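Local atomic coordinates of gamma-hexachlorocyclohexane dehydrochlorinase (Novosphingobium barchaimii LL02, PDB entry 5KVB), a protein that probably catalyses two successive 1,2-anti dehydrochlorinations that convert the pollutant gamma-hexachlorocyclohexane (lindane) to 1,3,4,6-tetrachloro-1,4-cyclohexadiene by way of gamma-pentachlorocyclohexene. Residues 10-13 with 14-18; 33-36 with 37-40. All blocks are in the same frame, centred on the assembly; numbering follows the deposited sequence.

Contact 1 (10-13 with 14-18)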
loop_
_atom_site.group_PDB
_atom_site.type_symbol
_atom_site.label_atom_id
_atom_site.label_comp_id
_atom_site.label_asym_id
_atom_site.label_seq_id
_atom_site.Cartn_x
_atom_site.Cartn_y
_atom_site.Cartn_z
ATOM N N ASP A 10 11.470 5.550 22.665
ATOM C CA ASP A 10 11.402 5.011 21.313
ATOM C C ASP A 10 10.520 3.772 21.274
ATOM O O ASP A 10 9.721 3.617 20.357
ATOM C CB ASP A 10 12.802 4.679 20.773
ATOM C CG ASP A 10 13.460 5.859 20.068
ATOM O OD1 ASP A 10 12.794 6.900 19.882
ATOM O OD2 ASP A 10 14.642 5.733 19.677
ATOM N N LEU A 11 10.648 2.901 22.272
ATOM C CA LEU A 11 9.880 1.662 22.301
ATOM C C LEU A 11 8.389 1.971 22.367
ATOM O O LEU A 11 7.610 1.435 21.581
ATOM C CB LEU A 11 10.304 0.773 23.478
ATOM C CG LEU A 11 9.575 -0.566 23.563
ATOM C CD1 LEU A 11 9.722 -1.378 22.264
ATOM C CD2 LEU A 11 10.055 -1.380 24.767
ATOM N N ASP A 12 7.985 2.853 23.272
ATOM C CA ASP A 12 6.572 3.226 23.366
ATOM C C ASP A 12 6.055 3.845 22.072
ATOM O O ASP A 12 4.936 3.563 21.638
ATOM C CB ASP A 12 6.346 4.212 24.516
ATOM C CG ASP A 12 4.884 4.615 24.652
ATOM O OD1 ASP A 12 4.037 3.715 24.822
ATOM O OD2 ASP A 12 4.597 5.822 24.560
ATOM N N ARG A 13 6.856 4.705 21.457
ATOM C CA ARG A 13 6.467 5.352 20.209
ATOM C C ARG A 13 6.251 4.320 19.096
ATOM O O ARG A 13 5.256 4.389 18.344
ATOM C CB ARG A 13 7.520 6.381 19.793
ATOM C CG ARG A 13 7.110 7.255 18.630
ATOM C CD ARG A 13 8.125 8.374 18.387
ATOM N NE ARG A 13 9.475 7.847 18.218
ATOM C CZ ARG A 13 9.982 7.445 17.056
ATOM N NH1 ARG A 13 9.254 7.513 15.951
ATOM N NH2 ARG A 13 11.219 6.972 17.002
ATOM N N LEU A 14 7.163 3.357 18.994
ATOM C CA LEU A 14 7.035 2.326 17.964
ATOM C C LEU A 14 5.835 1.417 18.243
ATOM O O LEU A 14 5.099 1.055 17.319
ATOM C CB LEU A 14 8.325 1.512 17.870
ATOM C CG LEU A 14 9.533 2.295 17.349
ATOM C CD1 LEU A 14 10.807 1.488 17.540
ATOM C CD2 LEU A 14 9.346 2.642 15.873
ATOM N N ALA A 15 5.607 1.064 19.506
ATOM C CA ALA A 15 4.451 0.238 19.850
ATOM C C ALA A 15 3.137 0.971 19.560
ATOM O O ALA A 15 2.180 0.371 19.042
ATOM C CB ALA A 15 4.528 -0.191 21.318
ATOM N N SER A 16 3.110 2.272 19.834
ATOM C CA SER A 16 1.931 3.085 19.547
ATOM C C SER A 16 1.656 3.157 18.050
ATOM O O SER A 16 0.510 2.959 17.614
ATOM C CB SER A 16 2.082 4.500 20.120
ATOM O OG SER A 16 2.107 4.473 21.550
ATOM N N ARG A 17 2.698 3.406 17.261
ATOM C CA ARG A 17 2.537 3.434 15.805
ATOM C C ARG A 17 1.997 2.107 15.281
ATOM O O ARG A 17 1.123 2.102 14.415
ATOM C CB ARG A 17 3.872 3.781 15.121
ATOM C CG ARG A 17 4.305 5.245 15.312
ATOM C CD ARG A 17 5.747 5.504 14.880
ATOM N NE ARG A 17 6.017 5.124 13.491
ATOM C CZ ARG A 17 6.339 5.962 12.510
ATOM N NH1 ARG A 17 6.412 7.268 12.733
ATOM N NH2 ARG A 17 6.597 5.480 11.294
ATOM N N ALA A 18 2.490 0.982 15.797
ATOM C CA ALA A 18 2.000 -0.321 15.347
ATOM C C ALA A 18 0.526 -0.526 15.690
ATOM O O ALA A 18 -0.256 -1.007 14.865
ATOM C CB ALA A 18 2.862 -1.442 15.944
HETATM O O HOH W 1 6.820 9.118 15.191
#
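R13 and R17, one helical turn apart, run side by side and point the same way, yet their guanidinium planes stand 78° apart and do not stack. Although the two NH1 atoms, R13 NH1 and R17 NH1, are 4.3 Å from each other, a single water accepts a hydrogen bond from both and so bridges the like charges. Each arginine also has an acid that would offset its charge. The R13 chain leaves with CG anti to the backbone N (chi1 -171°) and bends at chi3, which turns the guanidinium back along the helix; there R13 NH2 forms a long salt bridge of 3.3 Å to D10 OD1. That oxygen lies in the guanidinium plane, but the donor stands above the carboxylate plane. R17 NH1 pairs instead with D22 of the second subunit, and CG of R17 rests 3.3 Å from R13 O.

On another side of the helix, S16 turns its hydroxyl back beside its own backbone N (chi1 -66°), and D12 O receives two bonds: S16 N at 2.9 Å and S16 OG at 3.0 Å. The two donors reach this oxygen from opposite faces of the carbonyl plane. The D12 carboxylate is engaged elsewhere, in a salt bridge with R126. L14 lays CG 3.3 Å from D10 O, while its side chain packs against A18 of the second subunit and L14 of the third. Successive i to i+4 backbone bonds, including R17 N to R13 O at 2.9 Å, identify a regular alpha-helix, here the first turns of helix 10-33 at the subunit interface of the trimeric SnoaL-like assembly.

Contact 2 (33-36 with 37-40); sequences KRQE and GRLA
Q35 and R38 meet through a side-chain hydrogen bond: R38 NE donates to Q35 OE1 at 2.7 Å, with an N-H...acceptor angle of 161°. The donor lies nearly on the line of the amide C=O, and the oxygen sits at the edge of the guanidinium, close to its plane. The two side chains run alongside each other, their amide and guanidinium planes inclined by 34°. The bend of R38 at chi3 (-56°) swings NE toward the amide oxygen, while its NH1 makes a salt bridge to D26 on the preceding helix, so two different nitrogens of one guanidinium are held.

Backbone bonds form the second group. L39 N donates to Q35 O at 3.1 Å, and A40 N to E36 O at 2.9 Å. Both follow the i to i+4 pattern that opens helix 36-40, with Q35 in the N-cap position. Just before it, R34 has positive phi and departs from right-handed helical geometry, marking the break after helix 10-33; the two helices are thus joined by a very short connection in this SnoaL-like domain of the NTF2 clan.

Side-chain packing adds to this: Q35 CB lies 4.1 Å from R38 CB, where the two chains set out together, and A40 CB comes 3.3 Å from E36 O. Outside the turn, L39 is buried against L64 and V67 of helix 59-71 and V31 of helix 10-33. Of the charged groups near the break, E36 OE2 accepts a hydrogen bond from N68, and K33 forms a salt bridge with D100 of the third subunit.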
loop_
_atom_site.group_PDB
_atom_site.type_symbol
_atom_site.label_atom_id
_atom_site.label_comp_id
_atom_site.label_asym_id
_atom_site.label_seq_id
_atom_site.Cartn_x
_atom_site.Cartn_y
_atom_site.Cartn_z
ATOM N N LYS A 33 -14.818 -6.465 4.187
ATOM C CA LYS A 33 -15.171 -7.863 4.438
ATOM C C LYS A 33 -16.509 -7.945 5.172
ATOM O O LYS A 33 -17.014 -9.040 5.433
ATOM C CB LYS A 33 -14.064 -8.571 5.250
ATOM C CG LYS A 33 -12.847 -9.067 4.445
ATOM C CD LYS A 33 -12.160 -7.971 3.642
ATOM C CE LYS A 33 -10.852 -8.469 3.034
ATOM N NZ LYS A 33 -10.347 -7.489 2.025
ATOM N N ARG A 34 -17.067 -6.778 5.504
ATOM C CA ARG A 34 -18.317 -6.675 6.266
ATOM C C ARG A 34 -18.214 -7.505 7.556
ATOM O O ARG A 34 -19.086 -8.326 7.867
ATOM C CB ARG A 34 -19.513 -7.087 5.379
ATOM C CG ARG A 34 -19.553 -6.294 4.076
ATOM C CD ARG A 34 -20.886 -6.372 3.339
ATOM N NE ARG A 34 -20.868 -5.474 2.184
ATOM C CZ ARG A 34 -21.879 -5.298 1.340
ATOM N NH1 ARG A 34 -23.015 -5.961 1.507
ATOM N NH2 ARG A 34 -21.752 -4.450 0.329
ATOM N N GLN A 35 -17.125 -7.277 8.297
ATOM C CA GLN A 35 -16.872 -7.885 9.601
ATOM C C GLN A 35 -17.250 -6.916 10.716
ATOM O O GLN A 35 -16.487 -6.007 11.061
ATOM C CB GLN A 35 -15.396 -8.296 9.749
ATOM C CG GLN A 35 -14.961 -9.410 8.803
ATOM C CD GLN A 35 -13.450 -9.628 8.768
ATOM O OE1 GLN A 35 -12.677 -8.877 9.374
ATOM N NE2 GLN A 35 -13.025 -10.653 8.037
ATOM N N GLU A 36 -18.431 -7.106 11.292
ATOM C CA GLU A 36 -18.942 -6.125 12.240
ATOM C C GLU A 36 -18.131 -6.089 13.528
ATOM O O GLU A 36 -17.930 -5.016 14.091
ATOM C CB GLU A 36 -20.421 -6.389 12.529
ATOM C CG GLU A 36 -21.331 -5.905 11.403
ATOM C CD GLU A 36 -22.790 -6.232 11.645
ATOM O OE1 GLU A 36 -23.079 -7.327 12.173
ATOM O OE2 GLU A 36 -23.645 -5.381 11.322
ATOM N N GLY A 37 -17.632 -7.238 13.978
ATOM C CA GLY A 37 -16.803 -7.300 15.168
ATOM C C GLY A 37 -15.502 -6.513 15.047
ATOM O O GLY A 37 -15.144 -5.732 15.933
ATOM N N ARG A 38 -14.796 -6.719 13.942
ATOM C CA ARG A 38 -13.548 -6.006 13.702
ATOM C C ARG A 38 -13.809 -4.504 13.599
ATOM O O ARG A 38 -13.097 -3.705 14.209
ATOM C CB ARG A 38 -12.857 -6.516 12.428
ATOM C CG ARG A 38 -11.541 -5.786 12.112
ATOM C CD ARG A 38 -10.901 -6.224 10.780
ATOM N NE ARG A 38 -10.663 -7.667 10.711
ATOM C CZ ARG A 38 -9.529 -8.265 11.056
ATOM N NH1 ARG A 38 -8.491 -7.564 11.489
ATOM N NH2 ARG A 38 -9.421 -9.588 10.953
ATOM N N LEU A 39 -14.830 -4.125 12.845
ATOM C CA LEU A 39 -15.131 -2.714 12.634
ATOM C C LEU A 39 -15.563 -1.998 13.918
ATOM O O LEU A 39 -15.207 -0.836 14.130
ATOM C CB LEU A 39 -16.218 -2.561 11.558
ATOM C CG LEU A 39 -16.625 -1.147 11.131
ATOM C CD1 LEU A 39 -15.436 -0.289 10.664
ATOM C CD2 LEU A 39 -17.674 -1.226 10.039
ATOM N N ALA A 40 -16.320 -2.684 14.771
ATOM C CA ALA A 40 -16.795 -2.066 16.009
ATOM C C ALA A 40 -15.675 -1.857 17.030
ATOM O O ALA A 40 -15.729 -0.924 17.830
ATOM C CB ALA A 40 -17.913 -2.910 16.628
#

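In the fold
From the N terminus, contact 1 comes first, within the opening turns of helix 10-33; contact 2 follows at the junction of helices 10-33 and 36-40. Each joins adjoining segments, so neither closes a long loop, and they lie in series, without nesting or crossing. Their centres are 25 Å apart and their nearest atoms about 11 Å, with no touch; the remaining length of helix 10-33 runs between them. Contact 1 faces strand 75-89 through F89 and borders both other subunits, whereas contact 2 sits between helices 10-33 and 59-71 and touches the third subunit. D32, an active-site residue by analogy with a close relative, immediately precedes contact 2, while contact 1 is remote from that site.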